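Local coordinates for protein HAD family phosphatase (Pseudomonas syringae pv. tomato, PDB 2ODA) that is of uncertain function but belongs to a Pseudomonas-specific subfamily of the haloacid dehalogenase (HAD) superfamily, whose members are mostly phosphatases and related hydrolases, at residues C55-E60 / D75-A80; A79-T84 / C93-M98; S112-L117 / C134-G139; I129-C134 / S171-L176. One frame throughout, in Å; residues are numbered along the deposited sequence.

Interaction 1 of 4, residues C55-E60 / D75-A80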
loop_
_atom_site.group_PDB
_atom_site.type_symbol
_atom_site.label_atom_id
_atom_site.label_comp_id
_atom_site.label_asym_id
_atom_site.label_seq_id
_atom_site.Cartn_x
_atom_site.Cartn_y
_atom_site.Cartn_z
ATOM N N CYS B 55 8.213 -13.786 -4.737
ATOM C CA CYS B 55 8.585 -12.841 -5.790
ATOM C C CYS B 55 7.506 -12.832 -6.843
ATOM O O CYS B 55 6.958 -13.880 -7.173
ATOM C CB CYS B 55 9.927 -13.240 -6.463
ATOM S SG CYS B 55 11.363 -13.261 -5.362
ATOM N N ALA B 56 7.211 -11.645 -7.379
ATOM C CA ALA B 56 6.333 -11.518 -8.535
ATOM C C ALA B 56 6.983 -10.556 -9.510
ATOM O O ALA B 56 7.717 -9.652 -9.077
ATOM C CB ALA B 56 4.991 -10.930 -8.125
ATOM N N TRP B 57 6.678 -10.711 -10.800
ATOM C CA TRP B 57 7.113 -9.720 -11.789
ATOM C C TRP B 57 5.977 -8.825 -12.239
ATOM O O TRP B 57 4.801 -9.231 -12.246
ATOM C CB TRP B 57 7.796 -10.360 -13.008
ATOM C CG TRP B 57 6.913 -11.249 -13.861
ATOM C CD1 TRP B 57 6.817 -12.620 -13.795
ATOM C CD2 TRP B 57 6.060 -10.834 -14.933
ATOM N NE1 TRP B 57 5.936 -13.075 -14.750
ATOM C CE2 TRP B 57 5.466 -12.002 -15.473
ATOM C CE3 TRP B 57 5.723 -9.582 -15.477
ATOM C CZ2 TRP B 57 4.552 -11.963 -16.542
ATOM C CZ3 TRP B 57 4.801 -9.537 -16.540
ATOM C CH2 TRP B 57 4.226 -10.725 -17.060
ATOM N N ILE B 58 6.350 -7.603 -12.613
ATOM C CA ILE B 58 5.403 -6.591 -13.062
ATOM C C ILE B 58 5.850 -6.070 -14.410
ATOM O O ILE B 58 7.027 -5.773 -14.601
ATOM C CB ILE B 58 5.384 -5.395 -12.081
ATOM C CG1 ILE B 58 4.832 -5.855 -10.735
ATOM C CG2 ILE B 58 4.584 -4.217 -12.657
ATOM C CD1 ILE B 58 4.940 -4.797 -9.645
ATOM N N ASP B 59 4.912 -5.927 -15.336
ATOM C CA ASP B 59 5.215 -5.189 -16.566
ATOM C C ASP B 59 3.969 -4.512 -17.145
ATOM O O ASP B 59 2.860 -4.628 -16.585
ATOM C CB ASP B 59 5.928 -6.088 -17.585
ATOM C CG ASP B 59 6.985 -5.321 -18.385
ATOM O OD1 ASP B 59 6.613 -4.399 -19.139
ATOM O OD2 ASP B 59 8.181 -5.629 -18.263
ATOM N N GLU B 60 4.154 -3.763 -18.229
ATOM C CA GLU B 60 3.022 -3.109 -18.898
ATOM C C GLU B 60 2.968 -3.494 -20.377
ATOM O O GLU B 60 2.016 -3.144 -21.085
ATOM C CB GLU B 60 3.108 -1.590 -18.737
ATOM C CG GLU B 60 4.358 -0.973 -19.363
ATOM C CD GLU B 60 4.362 0.546 -19.403
ATOM O OE1 GLU B 60 3.445 1.185 -18.835
ATOM O OE2 GLU B 60 5.303 1.104 -20.011
ATOM N N ASP B 75 8.742 -20.747 -13.901
ATOM C CA ASP B 75 8.792 -21.986 -13.115
ATOM C C ASP B 75 8.340 -21.692 -11.661
ATOM O O ASP B 75 7.773 -22.559 -11.005
ATOM C CB ASP B 75 10.228 -22.572 -13.089
ATOM C CG ASP B 75 10.627 -23.324 -14.380
ATOM O OD1 ASP B 75 9.814 -24.073 -14.960
ATOM O OD2 ASP B 75 11.804 -23.190 -14.807
ATOM N N TRP B 76 8.581 -20.469 -11.161
ATOM C CA TRP B 76 8.417 -20.205 -9.732
ATOM C C TRP B 76 7.960 -18.791 -9.392
ATOM O O TRP B 76 7.455 -18.536 -8.293
ATOM C CB TRP B 76 9.731 -20.515 -9.014
ATOM C CG TRP B 76 10.831 -19.542 -9.357
ATOM C CD1 TRP B 76 11.578 -19.497 -10.513
ATOM C CD2 TRP B 76 11.282 -18.459 -8.544
ATOM N NE1 TRP B 76 12.470 -18.446 -10.460
ATOM C CE2 TRP B 76 12.314 -17.800 -9.256
ATOM C CE3 TRP B 76 10.915 -17.976 -7.272
ATOM C CZ2 TRP B 76 12.989 -16.690 -8.728
ATOM C CZ3 TRP B 76 11.592 -16.873 -6.753
ATOM C CH2 TRP B 76 12.619 -16.249 -7.483
HETATM N N MSE B 77 8.169 -17.847 -10.305
HETATM C CA MSE B 77 7.810 -16.472 -10.006
HETATM C C MSE B 77 6.417 -16.173 -10.530
HETATM O O MSE B 77 6.086 -16.532 -11.661
HETATM C CB MSE B 77 8.845 -15.480 -10.572
HETATM C CG MSE B 77 8.699 -14.089 -9.993
HETATM SE SE MSE B 77 9.945 -12.804 -10.769
HETATM C CE MSE B 77 11.593 -13.783 -10.451
ATOM N N ILE B 78 5.626 -15.510 -9.693
ATOM C CA ILE B 78 4.251 -15.093 -9.981
ATOM C C ILE B 78 4.226 -13.971 -11.022
ATOM O O ILE B 78 5.034 -13.058 -10.940
ATOM C CB ILE B 78 3.579 -14.597 -8.635
ATOM C CG1 ILE B 78 3.533 -15.724 -7.582
ATOM C CG2 ILE B 78 2.200 -13.955 -8.859
ATOM C CD1 ILE B 78 2.997 -17.079 -8.071
ATOM N N ALA B 79 3.325 -14.046 -12.009
ATOM C CA ALA B 79 3.033 -12.891 -12.848
ATOM C C ALA B 79 2.027 -11.983 -12.122
ATOM O O ALA B 79 0.901 -12.402 -11.870
ATOM C CB ALA B 79 2.464 -13.350 -14.182
ATOM N N ALA B 80 2.422 -10.765 -11.766
ATOM C CA ALA B 80 1.472 -9.829 -11.113
ATOM C C ALA B 80 0.286 -9.475 -12.021
ATOM O O ALA B 80 0.467 -9.199 -13.222
ATOM C CB ALA B 80 2.181 -8.575 -10.645
HETATM O O HOH W 1 7.727 -16.665 -5.534
HETATM O O HOH W 2 5.744 -15.875 -14.397
HETATM O O HOH W 3 2.365 -6.808 -14.330
#

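Interaction 2 of 4, residues A79-T84 / C93-M98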
loop_
_atom_site.group_PDB
_atom_site.type_symbol
_atom_site.label_atom_id
_atom_site.label_comp_id
_atom_site.label_asym_id
_atom_site.label_seq_id
_atom_site.Cartn_x
_atom_site.Cartn_y
_atom_site.Cartn_z
ATOM N N ALA B 79 3.325 -14.046 -12.009
ATOM C CA ALA B 79 3.033 -12.891 -12.848
ATOM C C ALA B 79 2.027 -11.983 -12.122
ATOM O O ALA B 79 0.901 -12.402 -11.870
ATOM C CB ALA B 79 2.464 -13.350 -14.182
ATOM N N ALA B 80 2.422 -10.765 -11.766
ATOM C CA ALA B 80 1.472 -9.829 -11.113
ATOM C C ALA B 80 0.286 -9.475 -12.021
ATOM O O ALA B 80 0.467 -9.199 -13.222
ATOM C CB ALA B 80 2.181 -8.575 -10.645
ATOM N N PRO B 81 -0.942 -9.460 -11.466
ATOM C CA PRO B 81 -2.031 -9.098 -12.382
ATOM C C PRO B 81 -1.919 -7.653 -12.861
ATOM O O PRO B 81 -1.511 -6.760 -12.084
ATOM C CB PRO B 81 -3.308 -9.298 -11.554
ATOM C CG PRO B 81 -2.908 -9.895 -10.287
ATOM C CD PRO B 81 -1.416 -9.765 -10.105
ATOM N N ARG B 82 -2.296 -7.422 -14.121
ATOM C CA ARG B 82 -2.242 -6.109 -14.734
ATOM C C ARG B 82 -3.297 -5.212 -14.090
ATOM O O ARG B 82 -4.450 -5.627 -13.933
ATOM C CB ARG B 82 -2.469 -6.248 -16.258
ATOM C CG ARG B 82 -2.394 -4.959 -17.042
ATOM C CD ARG B 82 -2.753 -5.162 -18.551
ATOM N NE ARG B 82 -1.984 -6.224 -19.209
ATOM C CZ ARG B 82 -0.847 -6.062 -19.894
ATOM N NH1 ARG B 82 -0.277 -4.871 -20.003
ATOM N NH2 ARG B 82 -0.269 -7.118 -20.461
ATOM N N PRO B 83 -2.913 -3.989 -13.683
ATOM C CA PRO B 83 -3.917 -3.094 -13.105
ATOM C C PRO B 83 -4.733 -2.386 -14.165
ATOM O O PRO B 83 -4.286 -2.238 -15.304
ATOM C CB PRO B 83 -3.064 -2.055 -12.383
ATOM C CG PRO B 83 -1.852 -1.938 -13.260
ATOM C CD PRO B 83 -1.583 -3.352 -13.736
ATOM N N THR B 84 -5.913 -1.910 -13.783
ATOM C CA THR B 84 -6.677 -1.029 -14.647
ATOM C C THR B 84 -5.993 0.320 -14.811
ATOM O O THR B 84 -5.912 0.841 -15.917
ATOM C CB THR B 84 -8.118 -0.827 -14.096
ATOM O OG1 THR B 84 -8.663 -2.110 -13.804
ATOM C CG2 THR B 84 -8.981 -0.156 -15.128
ATOM N N CYS B 93 1.725 -2.183 -8.113
ATOM C CA CYS B 93 2.505 -2.739 -6.997
ATOM C C CYS B 93 1.621 -3.346 -5.905
ATOM O O CYS B 93 1.892 -4.454 -5.408
ATOM C CB CYS B 93 3.414 -1.667 -6.416
ATOM S SG CYS B 93 4.729 -1.188 -7.592
ATOM N N TRP B 94 0.552 -2.639 -5.545
ATOM C CA TRP B 94 -0.382 -3.202 -4.579
ATOM C C TRP B 94 -1.006 -4.485 -5.076
ATOM O O TRP B 94 -1.125 -5.464 -4.324
ATOM C CB TRP B 94 -1.466 -2.194 -4.235
ATOM C CG TRP B 94 -0.961 -1.051 -3.412
ATOM C CD1 TRP B 94 0.143 -1.028 -2.592
ATOM C CD2 TRP B 94 -1.586 0.227 -3.284
ATOM N NE1 TRP B 94 0.247 0.217 -1.980
ATOM C CE2 TRP B 94 -0.802 0.998 -2.394
ATOM C CE3 TRP B 94 -2.720 0.807 -3.859
ATOM C CZ2 TRP B 94 -1.143 2.322 -2.042
ATOM C CZ3 TRP B 94 -3.059 2.126 -3.505
ATOM C CH2 TRP B 94 -2.259 2.870 -2.628
HETATM N N MSE B 95 -1.384 -4.507 -6.354
HETATM C CA MSE B 95 -1.968 -5.719 -6.902
HETATM C C MSE B 95 -1.019 -6.907 -6.921
HETATM O O MSE B 95 -1.436 -8.026 -6.672
HETATM C CB MSE B 95 -2.606 -5.459 -8.254
HETATM C CG MSE B 95 -3.976 -4.901 -8.064
HETATM SE SE MSE B 95 -4.686 -4.281 -9.747
HETATM C CE MSE B 95 -4.751 -5.971 -10.653
ATOM N N ALA B 96 0.261 -6.647 -7.170
ATOM C CA ALA B 96 1.288 -7.665 -7.107
ATOM C C ALA B 96 1.441 -8.194 -5.692
ATOM O O ALA B 96 1.551 -9.410 -5.485
ATOM C CB ALA B 96 2.608 -7.093 -7.582
ATOM N N LEU B 97 1.486 -7.293 -4.708
ATOM C CA LEU B 97 1.570 -7.741 -3.301
ATOM C C LEU B 97 0.368 -8.618 -2.905
ATOM O O LEU B 97 0.515 -9.652 -2.240
ATOM C CB LEU B 97 1.756 -6.540 -2.351
ATOM C CG LEU B 97 3.015 -5.680 -2.545
ATOM C CD1 LEU B 97 2.960 -4.474 -1.591
ATOM C CD2 LEU B 97 4.299 -6.534 -2.326
HETATM N N MSE B 98 -0.829 -8.209 -3.311
HETATM C CA MSE B 98 -2.032 -9.010 -3.066
HETATM C C MSE B 98 -1.988 -10.394 -3.696
HETATM O O MSE B 98 -2.413 -11.380 -3.077
HETATM C CB MSE B 98 -3.280 -8.245 -3.498
HETATM C CG MSE B 98 -3.536 -7.064 -2.568
HETATM SE SE MSE B 98 -5.153 -6.116 -3.101
HETATM C CE MSE B 98 -4.411 -4.844 -4.248
#

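Interaction 3 of 4, residues S112-L117 / C134-G139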
loop_
_atom_site.group_PDB
_atom_site.type_symbol
_atom_site.label_atom_id
_atom_site.label_comp_id
_atom_site.label_asym_id
_atom_site.label_seq_id
_atom_site.Cartn_x
_atom_site.Cartn_y
_atom_site.Cartn_z
ATOM N N SER B 112 13.630 -2.301 -10.179
ATOM C CA SER B 112 13.345 -1.911 -11.580
ATOM C C SER B 112 14.432 -0.933 -12.068
ATOM O O SER B 112 15.082 -0.276 -11.260
ATOM C CB SER B 112 11.967 -1.231 -11.672
ATOM O OG SER B 112 11.624 -0.875 -13.011
ATOM N N GLY B 113 14.617 -0.838 -13.384
ATOM C CA GLY B 113 15.320 0.315 -13.959
ATOM C C GLY B 113 14.436 1.331 -14.671
ATOM O O GLY B 113 14.944 2.283 -15.279
ATOM N N ASP B 114 13.114 1.167 -14.570
ATOM C CA ASP B 114 12.173 2.005 -15.316
ATOM C C ASP B 114 11.607 3.088 -14.401
ATOM O O ASP B 114 10.976 2.775 -13.392
ATOM C CB ASP B 114 11.015 1.162 -15.887
ATOM C CG ASP B 114 10.059 1.983 -16.758
ATOM O OD1 ASP B 114 9.696 3.090 -16.370
ATOM O OD2 ASP B 114 9.636 1.511 -17.812
ATOM N N PRO B 115 11.837 4.370 -14.748
ATOM C CA PRO B 115 11.438 5.454 -13.837
ATOM C C PRO B 115 9.958 5.471 -13.523
ATOM O O PRO B 115 9.577 5.886 -12.420
ATOM C CB PRO B 115 11.816 6.723 -14.609
ATOM C CG PRO B 115 12.854 6.298 -15.539
ATOM C CD PRO B 115 12.494 4.902 -15.958
ATOM N N ARG B 116 9.144 5.031 -14.473
ATOM C CA ARG B 116 7.683 5.015 -14.305
ATOM C C ARG B 116 7.207 3.924 -13.357
ATOM O O ARG B 116 6.334 4.154 -12.503
ATOM C CB ARG B 116 6.980 4.896 -15.653
ATOM C CG ARG B 116 7.061 6.195 -16.488
ATOM C CD ARG B 116 6.443 6.010 -17.882
ATOM N NE ARG B 116 5.038 5.575 -17.790
ATOM C CZ ARG B 116 4.630 4.373 -18.174
ATOM N NH1 ARG B 116 5.516 3.534 -18.676
ATOM N NH2 ARG B 116 3.356 4.003 -18.061
ATOM N N LEU B 117 7.781 2.737 -13.496
ATOM C CA LEU B 117 7.491 1.675 -12.551
ATOM C C LEU B 117 8.077 1.959 -11.170
ATOM O O LEU B 117 7.410 1.728 -10.156
ATOM C CB LEU B 117 7.930 0.321 -13.115
ATOM C CG LEU B 117 7.850 -0.871 -12.146
ATOM C CD1 LEU B 117 6.404 -1.125 -11.617
ATOM C CD2 LEU B 117 8.416 -2.118 -12.849
ATOM N N CYS B 134 20.678 -1.872 -17.200
ATOM C CA CYS B 134 19.847 -2.676 -18.104
ATOM C C CYS B 134 18.491 -2.055 -18.447
ATOM O O CYS B 134 17.721 -2.643 -19.213
ATOM C CB CYS B 134 19.637 -4.089 -17.519
ATOM S SG CYS B 134 18.862 -4.051 -15.924
ATOM N N GLY B 135 18.220 -0.859 -17.931
ATOM C CA GLY B 135 16.884 -0.261 -18.047
ATOM C C GLY B 135 16.755 0.714 -19.204
ATOM O O GLY B 135 17.732 0.950 -19.920
ATOM N N PRO B 136 15.562 1.333 -19.367
ATOM C CA PRO B 136 15.314 2.227 -20.512
ATOM C C PRO B 136 16.146 3.519 -20.559
ATOM O O PRO B 136 16.324 4.091 -21.638
ATOM C CB PRO B 136 13.794 2.538 -20.405
ATOM C CG PRO B 136 13.490 2.397 -18.951
ATOM C CD PRO B 136 14.387 1.236 -18.481
ATOM N N LEU B 137 16.664 3.984 -19.420
ATOM C CA LEU B 137 17.510 5.186 -19.402
ATOM C C LEU B 137 18.844 4.919 -20.087
ATOM O O LEU B 137 19.491 5.841 -20.601
ATOM C CB LEU B 137 17.772 5.664 -17.984
ATOM C CG LEU B 137 16.561 6.242 -17.266
ATOM C CD1 LEU B 137 16.858 6.380 -15.776
ATOM C CD2 LEU B 137 16.197 7.587 -17.874
ATOM N N CYS B 138 19.255 3.660 -20.081
ATOM C CA CYS B 138 20.375 3.222 -20.912
ATOM C C CYS B 138 19.866 2.783 -22.301
ATOM O O CYS B 138 20.355 3.260 -23.318
ATOM C CB CYS B 138 21.153 2.104 -20.197
ATOM S SG CYS B 138 21.766 2.612 -18.546
ATOM N N GLY B 139 18.899 1.873 -22.333
ATOM C CA GLY B 139 18.188 1.538 -23.558
ATOM C C GLY B 139 19.057 0.919 -24.648
ATOM O O GLY B 139 18.761 1.066 -25.832
HETATM O O HOH W 4 16.972 2.771 -16.824
#

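Interaction 4 of 4, residues I129-C134 / S171-L176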
loop_
_atom_site.group_PDB
_atom_site.type_symbol
_atom_site.label_atom_id
_atom_site.label_comp_id
_atom_site.label_asym_id
_atom_site.label_seq_id
_atom_site.Cartn_x
_atom_site.Cartn_y
_atom_site.Cartn_z
ATOM N N ILE B 129 14.749 -0.321 -5.402
ATOM C CA ILE B 129 16.118 -0.520 -5.851
ATOM C C ILE B 129 16.094 -0.254 -7.349
ATOM O O ILE B 129 15.289 -0.850 -8.065
ATOM C CB ILE B 129 16.634 -1.974 -5.576
ATOM C CG1 ILE B 129 16.659 -2.233 -4.057
ATOM C CG2 ILE B 129 18.021 -2.230 -6.293
ATOM C CD1 ILE B 129 16.853 -3.737 -3.614
ATOM N N GLY B 130 16.949 0.662 -7.791
ATOM C CA GLY B 130 17.094 1.005 -9.196
ATOM C C GLY B 130 18.269 0.276 -9.823
ATOM O O GLY B 130 19.254 -0.057 -9.147
ATOM N N LEU B 131 18.151 0.015 -11.122
ATOM C CA LEU B 131 19.166 -0.716 -11.872
ATOM C C LEU B 131 19.837 0.194 -12.902
ATOM O O LEU B 131 19.171 0.776 -13.748
ATOM C CB LEU B 131 18.548 -1.968 -12.539
ATOM C CG LEU B 131 18.054 -3.095 -11.608
ATOM C CD1 LEU B 131 17.400 -4.245 -12.399
ATOM C CD2 LEU B 131 19.179 -3.652 -10.731
ATOM N N ALA B 132 21.165 0.298 -12.829
ATOM C CA ALA B 132 21.882 1.352 -13.577
ATOM C C ALA B 132 22.301 0.988 -15.013
ATOM O O ALA B 132 22.737 1.856 -15.769
ATOM C CB ALA B 132 23.088 1.801 -12.787
ATOM N N SER B 133 22.193 -0.278 -15.383
ATOM C CA SER B 133 22.743 -0.741 -16.673
ATOM C C SER B 133 21.707 -1.182 -17.681
ATOM O O SER B 133 21.870 -0.968 -18.885
ATOM C CB SER B 133 23.719 -1.905 -16.453
ATOM O OG SER B 133 24.833 -1.495 -15.650
ATOM N N CYS B 134 20.678 -1.872 -17.200
ATOM C CA CYS B 134 19.847 -2.676 -18.104
ATOM C C CYS B 134 18.491 -2.055 -18.447
ATOM O O CYS B 134 17.721 -2.643 -19.213
ATOM C CB CYS B 134 19.637 -4.089 -17.519
ATOM S SG CYS B 134 18.862 -4.051 -15.924
ATOM N N SER B 171 18.141 2.866 -3.228
ATOM C CA SER B 171 19.487 2.368 -3.513
ATOM C C SER B 171 19.564 2.096 -5.006
ATOM O O SER B 171 18.578 1.698 -5.601
ATOM C CB SER B 171 19.776 1.038 -2.768
ATOM O OG SER B 171 19.650 1.174 -1.363
ATOM N N VAL B 172 20.743 2.323 -5.595
ATOM C CA VAL B 172 20.984 1.976 -6.993
ATOM C C VAL B 172 22.191 1.052 -7.108
ATOM O O VAL B 172 23.239 1.290 -6.492
ATOM C CB VAL B 172 21.216 3.238 -7.911
ATOM C CG1 VAL B 172 21.399 2.813 -9.377
ATOM C CG2 VAL B 172 20.024 4.230 -7.824
ATOM N N ILE B 173 22.033 0.009 -7.917
ATOM C CA ILE B 173 23.057 -0.987 -8.168
ATOM C C ILE B 173 23.224 -1.214 -9.674
ATOM O O ILE B 173 22.335 -0.896 -10.467
ATOM C CB ILE B 173 22.745 -2.348 -7.450
ATOM C CG1 ILE B 173 21.340 -2.874 -7.839
ATOM C CG2 ILE B 173 22.904 -2.151 -5.916
ATOM C CD1 ILE B 173 20.986 -4.291 -7.310
ATOM N N ASP B 174 24.366 -1.782 -10.044
ATOM C CA ASP B 174 24.742 -1.904 -11.459
ATOM C C ASP B 174 23.989 -3.043 -12.150
ATOM O O ASP B 174 23.760 -2.998 -13.366
ATOM C CB ASP B 174 26.223 -2.215 -11.575
ATOM C CG ASP B 174 27.129 -1.019 -11.301
ATOM O OD1 ASP B 174 26.662 0.124 -11.077
ATOM O OD2 ASP B 174 28.359 -1.274 -11.313
ATOM N N HIS B 175 23.680 -4.096 -11.393
ATOM C CA HIS B 175 23.055 -5.304 -11.956
ATOM C C HIS B 175 22.548 -6.167 -10.821
ATOM O O HIS B 175 22.923 -5.956 -9.672
ATOM C CB HIS B 175 24.071 -6.105 -12.827
ATOM C CG HIS B 175 25.336 -6.463 -12.104
ATOM N ND1 HIS B 175 25.431 -7.541 -11.249
ATOM C CD2 HIS B 175 26.553 -5.875 -12.095
ATOM C CE1 HIS B 175 26.656 -7.602 -10.748
ATOM N NE2 HIS B 175 27.351 -6.593 -11.240
ATOM N N LEU B 176 21.737 -7.171 -11.159
ATOM C CA LEU B 176 21.153 -8.079 -10.157
ATOM C C LEU B 176 22.154 -8.921 -9.351
ATOM O O LEU B 176 21.816 -9.432 -8.280
ATOM C CB LEU B 176 20.082 -8.970 -10.786
ATOM C CG LEU B 176 18.829 -8.255 -11.312
ATOM C CD1 LEU B 176 17.894 -9.255 -11.988
ATOM C CD2 LEU B 176 18.117 -7.509 -10.170
HETATM O O HOH W 5 21.451 -2.924 -14.212
#

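Interaction 1 of 4, residues C55-E60 / D75-A80
Trp57 lays one face of its indole on Ala79: the Ala79 CA stands 3.8 Å from the centroid of the Trp57 five-membered ring, and the Ala79 CB reaches Trp57 CZ2 at 3.4 Å, displaced toward the rim. At the edge of the same ring, near its plane, selenomethionine Met77 brings its SE to 5.4 Å from the five-membered centroid, a Met-aromatic contact. Also at the edge, water 2 accepts from Trp57 NE1 and donates to Met77 O, tying the indole to the opposite backbone. Toward the start of the contact, Cys55 SG lies obliquely against the Trp76 ring, 3.9 Å from Trp76 CH2, while Ala56 and Ile78 meet by their CB atoms on the sheet face away from the indole.

These side chains are held in register by backbone bonds. Trp57 N donates to Ile78 O at 2.9 Å, and Ala80 N to Trp57 O at 2.9 Å; Ile78 N to Cys55 O is longer, 3.3 Å. Further out, Leu13 and Leu17 of helix 13-17 pack on Trp57, and Leu45 of helix 41-51 packs on Trp76 and Met77. With helix 63-69 between them, strands 55-58 and 78-79 form a parallel beta-alpha-beta unit at one border of the Rossmann-like HAD sheet.

Interaction 2 of 4, residues A79-T84 / C93-M98
Ala80 meets Ala96 methyl to methyl, CB to CB at 3.4 Å, which is tighter than ordinary van der Waals contact and brings the chain right against the helix at this point. Ala96 also touches Ile58 of strand 55-58 and Leu10 of strand 9-12, which places the pair at the seam between helix and sheet. Next along the chain, Pro81 meets the helix through two ring atoms: its CB lies 3.7 Å from the CE of selenomethionine Met95, and its CD lies near Met95 O.

Arg82 contributes its backbone here, its O coming to 3.3 Å from Met95 CE. Its CB is directed away from the helix, and the guanidinium finds its partners outside the two segments, NH2 donating to Leu61 O and NH1 making a weak hydrogen bond to Glu60 O. Pro83 then receives the heavy atom of Met95: SE sits 3.6 Å from Pro83 CA and 3.8 Å from Pro83 CB. The bend at chi3 of Met95 (64°) turns the terminal methyl back toward the carbonyls of Pro81 and Arg82 while SE rests on Pro83, and one flexible side chain thus follows three consecutive residues of the loop. Pro83 also leans on Asp91 and Ala92 at the start of the helix.

The same helix also takes part in the dimer contact: Trp94 stacks on Trp94 of the second subunit, and Met95, besides holding the loop, packs on Met98 of that subunit. The contact is apolar loop-on-helix packing within the Rossmann-like alpha/beta fold, in which the loop leaving the border strand 78-79 is laid against the next helix, 91-99.

Interaction 3 of 4, residues S112-L117 / C134-G139
Gly113 and Gly135 bring two backbones together without any intervening side chain, their CA atoms 4.4 Å apart, and this is the close part of the contact. Beside them the Pro136 ring packs against the Gly113 carbonyl, with Pro136 CD 3.4 Å from Gly113 O. Its CG reaches on to Asp114 CA at 3.9 Å, and the side chains of Asp114 and Pro136 cross at about a right angle.

The other half is looser. The rings of Pro115 and Pro136 slide past each other in opposite directions, Pro115 CD to Pro136 CG at 4.0 Å, and Leu137 adds a single branch, its CD1 standing 4.0 Å from Pro115 CG. Water 4 takes part as well, donating to Gly113 O and accepting from Leu137 N at 2.9 Å, so that it links the two loops where they do not bond directly. Pro136 is exposed as a whole, although its CD is in the close part, whereas Leu137 is partly exposed and touched by Lys163 and Leu164 of helix 150-167.

Local bonds fix the shape of the first loop. Ser112 OG accepts from Asp114 N at 3.0 Å, an ST turn, and Asp114 then serves as N-cap of helix 115-123. With its CG anti to the backbone N (chi1 -176°), its OD1 accepts from Arg116 N at 2.8 Å, nearly along its own C-O axis, and weakly from Leu117 N. The Gly113-Asp114 pair, directly after strand 109-112, the fourth strand in chain order, is consistent with the acidic motif IV of HAD proteins, and the 134-139 loop probably helps to line the same C-terminal edge of the sheet.

Interaction 4 of 4, residues I129-C134 / S171-L176
Ile173 is gripped by two neighbours of the adjoining strand. Its CG1 sits between the backbone N and the carbonyl carbon (chi1 55°) and lies 3.7 Å from Leu131 CD2 and equally 3.7 Å from Ile129 CG2. The two partners approach differently: Leu131 lies alongside Ile173 and points the same way, whereas Ile129 crosses it obliquely. Leu176, beyond the strand end, comes in at about a right angle to Leu131, with CD2 4.0 Å from Leu131 CD1, and so extends the apolar patch that helix 179-191 covers around Ile129.

Backbone bonds set this register: Gly130 N donates to Ser171 O, Ile173 N to Gly130 O at 3.0 Å, and Ala132 N to Ile173 O at 2.9 Å. Strands 129-131 and 171-173 run parallel with their axes 30° apart, and 171-173 is the outermost strand on this side of the HAD sheet, reached from 127-131 by a beta-alpha-beta crossover through helices 142-147 and 150-167.

On the opposite face Val172 turns its CG1, anti to the backbone N, against Ala132 CB at 3.9 Å, and Thr161 of helix 150-167 touches both residues. Past the strand ends, Ser133 N donates to water 5, which in turn donates to Asp174 O, continuing the connection where direct backbone pairing stops. At the outer margin Val172 N is hydrogen-bonded to Tyr165 OH.

Overall arrangement
From the N terminus, interaction 1 closes the first loop, returning through helix 63-69 to pair strand 78-79 with strand 55-58. Interaction 2 opens on Ala79 and Ala80, where interaction 1 ends, and closes a short loop onto helix 91-99. Interactions 3 and 4 follow, and they cross: segment 129-134 falls between the segments of interaction 3, Cys134 belongs to both, and interaction 4 closes last, after the long excursion to 171-176. Ser112 N to Ile129 O probably bonds them further. The first and third contacts, about 17 Å apart centre to centre, are joined by the Glu60-Arg116 salt bridge. Interactions 1 and 4 lie at the two borders of the parallel sheet of this chain.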